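Local coordinates for protein nicotinate phosphoribosyltransferase (PDB 2IM5) that probably catalyses the ATP-assisted synthesis of nicotinate ribonucleotide from nicotinate and phosphoribosyl diphosphate, a step on the way to NAD, at residues 215-219 against 231-236. Sequence-based numbering, arbitrary orientation.
Sequences WIQFH and VAMEDW
Trp215 and Ala232 illustrate how an indole can dock on a neighbouring helix through its one polar atom: NE1 of Trp215 donates to the carbonyl O of Ala232 at 3.0 Å, with an N-H...O angle of 154°. The donor stands above the carbonyl plane, and the helical N-H of Trp236 reaches the same oxygen from the opposite face, so two bonds grip it. The six-membered ring of Trp236 points its edge at the face of the five-membered ring of Trp215 in a T-shaped pair, centroids 5.1 Å apart and planes at 64°, while CB of Asp235 touches CZ2 of Trp215 at 3.6 Å. Placing CG anti to the backbone N (chi1 177°) sends the Trp215 indole toward helix 228-240 and brings NE1 to the Ala232 carbonyl. Ala232 is the small residue at the closest backbone approach: its CA sits over the centre of the His219 imidazole, 3.7 Å from the centroid, a CH-pi contact, and its methyl meets CD1 of Ile216.

Further out, helix 12-24 touches Trp215 through Thr17 and Ala20, and Leu244 O accepts from NE1 of Trp236. The result is a buried helix-helix junction joining consecutive helices 213-223 and 228-240 in the NAPRTase-family, TIM-barrel-like region.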
loop_
_atom_site.group_PDB
_atom_site.type_symbol
_atom_site.label_atom_id
_atom_site.label_comp_id
_atom_site.label_asym_id
_atom_site.label_seq_id
_atom_site.Cartn_x
_atom_site.Cartn_y
_atom_site.Cartn_z
ATOM N N TRP A 215 -4.865 8.121 2.547
ATOM C CA TRP A 215 -6.254 8.561 2.430
ATOM C C TRP A 215 -6.726 9.104 3.769
ATOM O O TRP A 215 -7.298 10.187 3.832
ATOM C CB TRP A 215 -7.144 7.395 1.985
ATOM C CG TRP A 215 -8.612 7.716 1.903
ATOM C CD1 TRP A 215 -9.610 7.181 2.673
ATOM C CD2 TRP A 215 -9.255 8.622 0.985
ATOM N NE1 TRP A 215 -10.828 7.693 2.289
ATOM C CE2 TRP A 215 -10.640 8.577 1.258
ATOM C CE3 TRP A 215 -8.793 9.463 -0.037
ATOM C CZ2 TRP A 215 -11.571 9.341 0.544
ATOM C CZ3 TRP A 215 -9.720 10.229 -0.749
ATOM C CH2 TRP A 215 -11.095 10.160 -0.453
ATOM N N ILE A 216 -6.461 8.366 4.842
ATOM C CA ILE A 216 -6.859 8.802 6.181
ATOM C C ILE A 216 -6.034 10.018 6.602
ATOM O O ILE A 216 -6.552 10.973 7.162
ATOM C CB ILE A 216 -6.625 7.701 7.237
ATOM C CG1 ILE A 216 -7.242 6.378 6.788
ATOM C CG2 ILE A 216 -7.211 8.130 8.564
ATOM C CD1 ILE A 216 -8.707 6.426 6.594
ATOM N N GLN A 217 -4.733 9.959 6.341
ATOM C CA GLN A 217 -3.820 11.042 6.696
ATOM C C GLN A 217 -4.205 12.363 6.022
ATOM O O GLN A 217 -4.090 13.428 6.615
ATOM C CB GLN A 217 -2.408 10.656 6.289
ATOM C CG GLN A 217 -1.805 9.561 7.132
ATOM C CD GLN A 217 -0.408 9.201 6.663
ATOM O OE1 GLN A 217 -0.241 8.514 5.655
ATOM N NE2 GLN A 217 0.603 9.689 7.373
ATOM N N PHE A 218 -4.642 12.284 4.768
ATOM C CA PHE A 218 -5.058 13.480 4.049
ATOM C C PHE A 218 -6.218 14.099 4.828
ATOM O O PHE A 218 -6.231 15.302 5.084
ATOM C CB PHE A 218 -5.508 13.124 2.632
ATOM C CG PHE A 218 -6.131 14.268 1.888
ATOM C CD1 PHE A 218 -5.346 15.320 1.419
ATOM C CD2 PHE A 218 -7.509 14.307 1.667
ATOM C CE1 PHE A 218 -5.924 16.395 0.739
ATOM C CE2 PHE A 218 -8.096 15.378 0.988
ATOM C CZ PHE A 218 -7.306 16.422 0.523
ATOM N N HIS A 219 -7.177 13.258 5.223
ATOM C CA HIS A 219 -8.344 13.727 5.961
ATOM C C HIS A 219 -7.954 14.293 7.322
ATOM O O HIS A 219 -8.560 15.250 7.800
ATOM C CB HIS A 219 -9.361 12.586 6.114
ATOM C CG HIS A 219 -10.088 12.260 4.845
ATOM N ND1 HIS A 219 -11.325 12.786 4.539
ATOM C CD2 HIS A 219 -9.732 11.500 3.781
ATOM C CE1 HIS A 219 -11.699 12.365 3.343
ATOM N NE2 HIS A 219 -10.749 11.583 2.862
ATOM N N VAL A 231 -14.699 10.809 8.651
ATOM C CA VAL A 231 -14.894 11.435 7.344
ATOM C C VAL A 231 -14.198 10.655 6.222
ATOM O O VAL A 231 -14.689 10.610 5.089
ATOM C CB VAL A 231 -14.392 12.883 7.345
ATOM C CG1 VAL A 231 -14.729 13.552 6.016
ATOM C CG2 VAL A 231 -15.045 13.647 8.484
ATOM N N ALA A 232 -13.056 10.046 6.529
ATOM C CA ALA A 232 -12.349 9.256 5.527
ATOM C C ALA A 232 -13.238 8.079 5.088
ATOM O O ALA A 232 -13.349 7.788 3.898
ATOM C CB ALA A 232 -11.027 8.738 6.092
ATOM N N MET A 233 -13.875 7.416 6.050
ATOM C CA MET A 233 -14.756 6.292 5.731
ATOM C C MET A 233 -16.005 6.765 4.963
ATOM O O MET A 233 -16.415 6.127 3.995
ATOM C CB MET A 233 -15.179 5.543 7.010
ATOM C CG MET A 233 -14.078 4.680 7.648
ATOM S SD MET A 233 -14.652 3.683 9.067
ATOM C CE MET A 233 -14.441 2.170 8.483
ATOM N N GLU A 234 -16.606 7.876 5.395
ATOM C CA GLU A 234 -17.790 8.401 4.716
ATOM C C GLU A 234 -17.460 8.774 3.273
ATOM O O GLU A 234 -18.253 8.516 2.367
ATOM C CB GLU A 234 -18.346 9.629 5.448
ATOM C CG GLU A 234 -19.092 9.301 6.730
ATOM C CD GLU A 234 -20.481 8.728 6.463
ATOM O OE1 GLU A 234 -21.407 9.517 6.178
ATOM O OE2 GLU A 234 -20.646 7.493 6.526
ATOM N N ASP A 235 -16.291 9.379 3.059
ATOM C CA ASP A 235 -15.891 9.757 1.711
ATOM C C ASP A 235 -15.603 8.524 0.862
ATOM O O ASP A 235 -15.911 8.499 -0.328
ATOM C CB ASP A 235 -14.666 10.685 1.749
ATOM C CG ASP A 235 -15.014 12.086 2.251
ATOM O OD1 ASP A 235 -16.221 12.392 2.361
ATOM O OD2 ASP A 235 -14.096 12.887 2.527
ATOM N N TRP A 236 -15.019 7.494 1.472
ATOM C CA TRP A 236 -14.719 6.272 0.735
ATOM C C TRP A 236 -16.027 5.622 0.268
ATOM O O TRP A 236 -16.119 5.087 -0.846
ATOM C CB TRP A 236 -13.930 5.304 1.619
ATOM C CG TRP A 236 -13.346 4.138 0.875
ATOM C CD1 TRP A 236 -13.810 2.859 0.867
ATOM C CD2 TRP A 236 -12.173 4.144 0.048
ATOM N NE1 TRP A 236 -13.000 2.061 0.089
ATOM C CE2 TRP A 236 -11.986 2.825 -0.424
ATOM C CE3 TRP A 236 -11.260 5.137 -0.339
ATOM C CZ2 TRP A 236 -10.925 2.470 -1.261
ATOM C CZ3 TRP A 236 -10.201 4.783 -1.172
ATOM C CH2 TRP A 236 -10.042 3.461 -1.624
#